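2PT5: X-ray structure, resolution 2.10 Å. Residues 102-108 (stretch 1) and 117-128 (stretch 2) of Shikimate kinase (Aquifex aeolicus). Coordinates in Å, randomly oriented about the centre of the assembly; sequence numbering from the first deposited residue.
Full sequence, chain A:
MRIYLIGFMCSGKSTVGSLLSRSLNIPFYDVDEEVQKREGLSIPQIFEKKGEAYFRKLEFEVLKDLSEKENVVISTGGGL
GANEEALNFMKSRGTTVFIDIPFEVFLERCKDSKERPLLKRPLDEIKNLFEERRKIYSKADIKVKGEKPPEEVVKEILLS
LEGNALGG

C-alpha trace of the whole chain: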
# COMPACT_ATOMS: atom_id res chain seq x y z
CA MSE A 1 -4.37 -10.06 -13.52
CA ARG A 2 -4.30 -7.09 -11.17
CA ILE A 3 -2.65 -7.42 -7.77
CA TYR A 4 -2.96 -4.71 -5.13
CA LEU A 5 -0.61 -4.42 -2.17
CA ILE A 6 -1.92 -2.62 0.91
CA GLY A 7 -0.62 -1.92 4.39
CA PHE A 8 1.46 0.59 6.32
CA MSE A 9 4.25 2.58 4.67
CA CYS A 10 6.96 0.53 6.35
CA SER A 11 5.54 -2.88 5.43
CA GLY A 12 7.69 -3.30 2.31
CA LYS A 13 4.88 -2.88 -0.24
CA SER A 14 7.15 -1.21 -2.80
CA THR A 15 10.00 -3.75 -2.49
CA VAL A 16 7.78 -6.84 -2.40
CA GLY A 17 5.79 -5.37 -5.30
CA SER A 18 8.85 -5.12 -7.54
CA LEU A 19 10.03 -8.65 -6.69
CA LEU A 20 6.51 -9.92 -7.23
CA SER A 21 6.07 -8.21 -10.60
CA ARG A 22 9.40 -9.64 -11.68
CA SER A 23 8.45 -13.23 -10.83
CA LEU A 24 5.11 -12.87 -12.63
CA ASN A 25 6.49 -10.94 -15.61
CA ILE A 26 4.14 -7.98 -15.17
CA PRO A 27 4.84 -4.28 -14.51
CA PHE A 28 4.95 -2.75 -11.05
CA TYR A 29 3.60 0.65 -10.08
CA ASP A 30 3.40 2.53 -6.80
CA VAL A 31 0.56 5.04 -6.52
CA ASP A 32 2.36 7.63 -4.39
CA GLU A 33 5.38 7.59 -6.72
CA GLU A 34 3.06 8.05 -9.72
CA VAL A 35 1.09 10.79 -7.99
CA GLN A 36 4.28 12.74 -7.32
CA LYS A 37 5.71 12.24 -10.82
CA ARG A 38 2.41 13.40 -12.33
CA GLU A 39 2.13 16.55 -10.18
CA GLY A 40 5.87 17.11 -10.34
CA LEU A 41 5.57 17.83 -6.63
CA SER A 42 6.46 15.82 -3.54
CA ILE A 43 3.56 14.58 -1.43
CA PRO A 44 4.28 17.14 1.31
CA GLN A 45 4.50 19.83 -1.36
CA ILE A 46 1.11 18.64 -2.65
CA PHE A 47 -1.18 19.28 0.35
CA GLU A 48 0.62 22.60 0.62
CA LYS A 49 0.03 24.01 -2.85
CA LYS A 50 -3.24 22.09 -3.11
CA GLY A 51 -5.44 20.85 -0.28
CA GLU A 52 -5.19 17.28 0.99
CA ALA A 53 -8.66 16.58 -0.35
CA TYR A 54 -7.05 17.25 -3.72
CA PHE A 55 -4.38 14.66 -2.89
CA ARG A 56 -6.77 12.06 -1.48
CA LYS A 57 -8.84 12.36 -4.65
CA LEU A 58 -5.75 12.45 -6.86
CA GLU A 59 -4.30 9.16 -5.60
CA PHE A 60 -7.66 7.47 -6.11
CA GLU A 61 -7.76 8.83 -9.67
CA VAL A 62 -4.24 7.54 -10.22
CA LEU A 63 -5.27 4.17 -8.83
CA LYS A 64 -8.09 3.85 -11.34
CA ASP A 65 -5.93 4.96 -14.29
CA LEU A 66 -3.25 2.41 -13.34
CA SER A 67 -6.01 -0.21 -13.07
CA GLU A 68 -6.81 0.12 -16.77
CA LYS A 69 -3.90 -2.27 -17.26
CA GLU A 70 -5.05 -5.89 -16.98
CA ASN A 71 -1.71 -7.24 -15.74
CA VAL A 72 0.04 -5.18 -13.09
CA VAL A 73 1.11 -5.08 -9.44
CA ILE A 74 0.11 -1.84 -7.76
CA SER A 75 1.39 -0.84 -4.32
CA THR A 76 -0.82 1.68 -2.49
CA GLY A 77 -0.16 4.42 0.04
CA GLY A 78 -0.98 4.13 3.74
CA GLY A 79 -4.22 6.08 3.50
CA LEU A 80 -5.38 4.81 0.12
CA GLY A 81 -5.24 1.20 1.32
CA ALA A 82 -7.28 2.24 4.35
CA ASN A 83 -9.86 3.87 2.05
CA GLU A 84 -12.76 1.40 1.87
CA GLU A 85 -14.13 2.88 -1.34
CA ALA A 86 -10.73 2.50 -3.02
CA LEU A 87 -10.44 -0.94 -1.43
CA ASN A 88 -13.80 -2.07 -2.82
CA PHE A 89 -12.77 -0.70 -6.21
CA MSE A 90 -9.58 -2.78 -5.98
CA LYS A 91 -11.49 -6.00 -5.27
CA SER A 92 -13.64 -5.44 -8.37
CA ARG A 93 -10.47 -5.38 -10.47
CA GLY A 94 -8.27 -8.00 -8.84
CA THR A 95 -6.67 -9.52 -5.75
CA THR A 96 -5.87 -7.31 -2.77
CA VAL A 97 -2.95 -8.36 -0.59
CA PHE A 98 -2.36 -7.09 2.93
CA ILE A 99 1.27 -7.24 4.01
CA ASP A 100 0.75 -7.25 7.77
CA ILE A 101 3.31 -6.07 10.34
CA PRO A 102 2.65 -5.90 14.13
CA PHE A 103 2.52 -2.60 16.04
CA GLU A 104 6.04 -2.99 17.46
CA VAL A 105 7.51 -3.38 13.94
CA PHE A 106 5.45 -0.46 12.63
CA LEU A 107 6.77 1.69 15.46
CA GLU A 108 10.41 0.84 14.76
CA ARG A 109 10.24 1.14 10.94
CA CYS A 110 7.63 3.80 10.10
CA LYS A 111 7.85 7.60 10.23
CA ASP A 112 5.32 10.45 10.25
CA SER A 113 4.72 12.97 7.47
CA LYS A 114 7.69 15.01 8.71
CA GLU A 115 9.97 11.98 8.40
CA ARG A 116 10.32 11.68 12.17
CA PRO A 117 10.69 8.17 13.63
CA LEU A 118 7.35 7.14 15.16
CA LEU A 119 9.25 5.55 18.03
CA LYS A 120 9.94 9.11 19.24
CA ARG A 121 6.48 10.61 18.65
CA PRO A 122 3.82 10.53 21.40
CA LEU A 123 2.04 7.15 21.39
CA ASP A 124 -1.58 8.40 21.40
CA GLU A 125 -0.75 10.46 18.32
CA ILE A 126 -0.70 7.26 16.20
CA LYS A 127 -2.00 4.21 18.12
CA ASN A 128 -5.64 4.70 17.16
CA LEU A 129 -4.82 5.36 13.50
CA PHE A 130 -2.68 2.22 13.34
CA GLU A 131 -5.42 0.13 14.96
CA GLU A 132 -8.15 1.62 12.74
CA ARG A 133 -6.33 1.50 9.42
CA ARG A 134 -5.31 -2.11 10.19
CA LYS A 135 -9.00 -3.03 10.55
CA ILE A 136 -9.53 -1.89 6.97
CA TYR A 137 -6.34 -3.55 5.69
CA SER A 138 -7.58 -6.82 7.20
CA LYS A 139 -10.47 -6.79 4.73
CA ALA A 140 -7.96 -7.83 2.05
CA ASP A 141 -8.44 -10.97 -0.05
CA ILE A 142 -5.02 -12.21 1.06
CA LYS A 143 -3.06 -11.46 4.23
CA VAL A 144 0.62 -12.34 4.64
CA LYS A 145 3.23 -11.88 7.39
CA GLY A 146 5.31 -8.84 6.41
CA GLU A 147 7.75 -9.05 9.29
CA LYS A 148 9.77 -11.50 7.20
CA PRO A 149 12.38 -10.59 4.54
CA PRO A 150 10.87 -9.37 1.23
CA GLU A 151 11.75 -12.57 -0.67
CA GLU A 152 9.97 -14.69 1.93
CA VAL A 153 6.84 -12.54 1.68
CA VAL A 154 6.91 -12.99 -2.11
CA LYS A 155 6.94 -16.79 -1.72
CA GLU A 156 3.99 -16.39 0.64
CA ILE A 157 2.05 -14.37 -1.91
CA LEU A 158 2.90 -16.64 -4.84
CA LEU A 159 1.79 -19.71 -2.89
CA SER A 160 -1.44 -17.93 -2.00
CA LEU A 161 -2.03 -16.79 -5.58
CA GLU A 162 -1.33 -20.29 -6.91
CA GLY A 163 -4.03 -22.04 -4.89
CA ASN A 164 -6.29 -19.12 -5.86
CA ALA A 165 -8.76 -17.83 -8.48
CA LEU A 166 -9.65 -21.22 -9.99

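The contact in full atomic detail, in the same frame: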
# COMPACT_ATOMS: atom_id res chain seq x y z
N PRO A 102 3.16 -6.21 12.79
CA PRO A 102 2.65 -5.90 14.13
C PRO A 102 3.01 -4.48 14.58
O PRO A 102 3.93 -3.86 14.03
CB PRO A 102 3.31 -6.97 15.00
CG PRO A 102 4.62 -7.20 14.30
CD PRO A 102 4.21 -7.24 12.84
N PHE A 103 2.29 -3.97 15.57
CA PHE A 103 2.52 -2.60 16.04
C PHE A 103 3.97 -2.31 16.40
O PHE A 103 4.47 -1.24 16.07
CB PHE A 103 1.62 -2.29 17.25
CG PHE A 103 1.58 -0.82 17.63
CD1 PHE A 103 1.24 0.16 16.70
CD2 PHE A 103 1.82 -0.42 18.95
CE1 PHE A 103 1.13 1.52 17.07
CE2 PHE A 103 1.71 0.93 19.33
CZ PHE A 103 1.36 1.90 18.38
N GLU A 104 4.65 -3.24 17.07
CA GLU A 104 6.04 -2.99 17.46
C GLU A 104 6.96 -2.80 16.24
O GLU A 104 7.90 -2.01 16.30
CB GLU A 104 6.58 -4.12 18.37
CG GLU A 104 6.75 -5.47 17.69
CD GLU A 104 5.54 -6.36 17.84
OE1 GLU A 104 4.44 -5.85 18.15
OE2 GLU A 104 5.69 -7.58 17.63
N VAL A 105 6.70 -3.51 15.15
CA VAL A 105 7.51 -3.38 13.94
C VAL A 105 7.22 -2.04 13.28
O VAL A 105 8.13 -1.33 12.84
CB VAL A 105 7.22 -4.51 12.94
CG1 VAL A 105 7.90 -4.22 11.61
CG2 VAL A 105 7.71 -5.85 13.50
N PHE A 106 5.94 -1.71 13.21
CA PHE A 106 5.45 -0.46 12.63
C PHE A 106 6.15 0.70 13.32
O PHE A 106 6.68 1.60 12.67
CB PHE A 106 3.94 -0.38 12.88
CG PHE A 106 3.35 0.99 12.69
CD1 PHE A 106 3.09 1.49 11.41
CD2 PHE A 106 2.99 1.77 13.79
CE1 PHE A 106 2.49 2.73 11.24
CE2 PHE A 106 2.39 3.01 13.63
CZ PHE A 106 2.14 3.49 12.34
N LEU A 107 6.17 0.65 14.64
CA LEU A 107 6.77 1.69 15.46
C LEU A 107 8.26 1.87 15.18
O LEU A 107 8.75 2.99 15.12
CB LEU A 107 6.56 1.34 16.93
CG LEU A 107 5.81 2.31 17.84
CD1 LEU A 107 4.75 3.07 17.09
CD2 LEU A 107 5.21 1.50 18.98
N GLU A 108 8.97 0.77 15.00
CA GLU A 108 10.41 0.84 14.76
C GLU A 108 10.80 1.14 13.31
O GLU A 108 11.90 1.62 13.06
CB GLU A 108 11.09 -0.44 15.26
CG GLU A 108 10.58 -1.73 14.65
CD GLU A 108 10.79 -2.94 15.57
OE1 GLU A 108 10.59 -4.09 15.11
OE2 GLU A 108 11.15 -2.75 16.76
N PRO A 117 10.95 9.55 13.23
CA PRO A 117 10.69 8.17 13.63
C PRO A 117 9.53 8.10 14.62
O PRO A 117 9.55 8.78 15.65
CB PRO A 117 12.02 7.72 14.25
CG PRO A 117 12.63 9.01 14.73
CD PRO A 117 12.32 9.95 13.59
N LEU A 118 8.52 7.29 14.30
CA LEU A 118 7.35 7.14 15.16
C LEU A 118 7.71 6.70 16.57
O LEU A 118 6.98 6.97 17.51
CB LEU A 118 6.36 6.16 14.54
CG LEU A 118 5.79 6.55 13.17
CD1 LEU A 118 4.66 5.60 12.83
CD2 LEU A 118 5.28 7.98 13.19
N LEU A 119 8.84 6.01 16.71
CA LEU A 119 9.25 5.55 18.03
C LEU A 119 9.54 6.73 18.97
O LEU A 119 9.65 6.55 20.18
CB LEU A 119 10.48 4.64 17.90
CG LEU A 119 10.77 3.68 19.06
CD1 LEU A 119 9.47 3.09 19.60
CD2 LEU A 119 11.70 2.58 18.58
N LYS A 120 9.66 7.93 18.42
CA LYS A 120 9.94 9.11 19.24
C LYS A 120 8.76 10.08 19.33
O LYS A 120 8.84 11.09 20.01
CB LYS A 120 11.17 9.85 18.71
CG LYS A 120 12.43 9.01 18.67
CD LYS A 120 12.76 8.39 20.02
CE LYS A 120 14.06 7.62 19.95
NZ LYS A 120 14.07 6.62 18.84
N ARG A 121 7.68 9.77 18.62
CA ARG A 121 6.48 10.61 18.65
C ARG A 121 5.57 10.12 19.80
O ARG A 121 5.67 8.98 20.23
CB ARG A 121 5.72 10.50 17.32
CG ARG A 121 6.49 10.97 16.09
CD ARG A 121 6.88 12.44 16.22
NE ARG A 121 5.72 13.29 16.48
CZ ARG A 121 5.78 14.46 17.11
NH1 ARG A 121 6.94 14.93 17.54
NH2 ARG A 121 4.66 15.16 17.32
N PRO A 122 4.69 10.99 20.31
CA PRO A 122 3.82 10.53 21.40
C PRO A 122 2.99 9.36 20.90
O PRO A 122 2.55 9.36 19.75
CB PRO A 122 2.97 11.77 21.70
CG PRO A 122 3.90 12.90 21.34
CD PRO A 122 4.48 12.42 20.03
N LEU A 123 2.79 8.35 21.75
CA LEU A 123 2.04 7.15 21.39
C LEU A 123 0.59 7.36 20.94
O LEU A 123 0.16 6.80 19.93
CB LEU A 123 2.04 6.17 22.57
CG LEU A 123 1.19 4.91 22.42
CD1 LEU A 123 1.84 3.95 21.42
CD2 LEU A 123 1.03 4.23 23.78
N ASP A 124 -0.17 8.15 21.70
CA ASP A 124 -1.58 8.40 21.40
C ASP A 124 -1.78 9.11 20.07
O ASP A 124 -2.87 9.07 19.49
CB ASP A 124 -2.19 9.22 22.54
CG ASP A 124 -2.00 8.56 23.89
OD1 ASP A 124 -2.53 7.44 24.10
OD2 ASP A 124 -1.31 9.15 24.75
N GLU A 125 -0.72 9.74 19.58
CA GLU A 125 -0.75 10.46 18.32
C GLU A 125 -0.96 9.50 17.13
O GLU A 125 -1.47 9.92 16.09
CB GLU A 125 0.58 11.20 18.13
CG GLU A 125 0.49 12.51 17.35
CD GLU A 125 0.07 13.67 18.22
OE1 GLU A 125 0.73 13.89 19.26
OE2 GLU A 125 -0.91 14.38 17.88
N ILE A 126 -0.59 8.23 17.29
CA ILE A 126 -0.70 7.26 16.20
C ILE A 126 -1.22 5.85 16.53
O ILE A 126 -1.35 5.02 15.62
CB ILE A 126 0.67 7.05 15.52
CG1 ILE A 126 1.62 6.36 16.49
CG2 ILE A 126 1.24 8.40 15.06
CD1 ILE A 126 3.07 6.31 16.05
N LYS A 127 -1.52 5.56 17.79
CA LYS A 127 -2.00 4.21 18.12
C LYS A 127 -3.38 3.91 17.55
O LYS A 127 -3.63 2.83 17.03
CB LYS A 127 -2.01 4.00 19.65
CG LYS A 127 -2.39 2.58 20.05
CD LYS A 127 -2.01 2.27 21.51
CE LYS A 127 -2.64 3.26 22.50
NZ LYS A 127 -4.14 3.18 22.54
N ASN A 128 -4.28 4.88 17.66
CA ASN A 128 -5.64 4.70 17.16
C ASN A 128 -5.68 4.58 15.63
O ASN A 128 -6.43 3.77 15.07
CB ASN A 128 -6.52 5.87 17.62
CG ASN A 128 -8.00 5.66 17.33
OD1 ASN A 128 -8.47 5.92 16.23
ND2 ASN A 128 -8.73 5.17 18.33

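This is a small, almost wholly apolar contact, in which one face of a short helical segment, carrying F103, F106 and L107, packs against leucine and isoleucine side chains spaced along an irregular stretch that passes it. About 400 Å² of surface is buried, counting both sides, and side-chain packing rather than a network of polar bonds accounts for most of it.

The helix begins just after P102, which occupies the N-cap position; its carbonyl oxygen accepts a hydrogen bond from F106 N (3.1 Å). Proline suits this place because it has no backbone NH to leave unpaired. The bond from L107 N to F103 O (2.9 Å) continues the helical pattern, and the helical turn places F103, F106 and L107 where all three reach the second stretch, while the CA-to-CB bond of E104 points away from the second stretch, and E104, an exposed residue, makes no contact with it.

L107 has the largest area covered by the other stretch. Its CD1 lies 3.8 Å from I126 CD1 and 4.3 Å from L118 CB, and its CG lies 4.1 Å from L119 CD1, so one branched side chain serves three neighbours. Both of its chi angles lie between the usual wells. The backbones also come close here: L107 O is 3.4 Å from L119 N, a separation at which the geometry leaves a hydrogen bond undecided.

F106 is buried, and its flat, wide ring reaches two aliphatic partners at once. F106 CZ approaches L118 CD1 to 3.3 Å, a tight fit for two carbons, whereas F106 CE2 stands a looser 4.1 Å from I126 CD1. I126 CD1 therefore touches both F106 and L107, and the long, unbranched end of isoleucine is well suited to reaching them.

F103 packs farther along the second stretch. L123 CD1 meets the edge of its ring, near the ring plane, 3.7 Å from CE2. F103 CZ also lies 4.1 Å from K127 CA and 4.2 Å from K127 CG; lysine can offer its aliphatic portion to the ring while the end of its side chain leads away.

The backbone of the second stretch sets the spacing of these partners. Residues 118-120 form a 3-10 segment, with K120 N bonded to P117 O (2.9 Å), and this short turn presents L118 and L119 to the helix. Further on, L123 O accepts hydrogen bonds from I126 N (3.1 Å) and K127 N (3.0 Å), a turn that brings L123, I126 and K127 together beside the two phenylalanines.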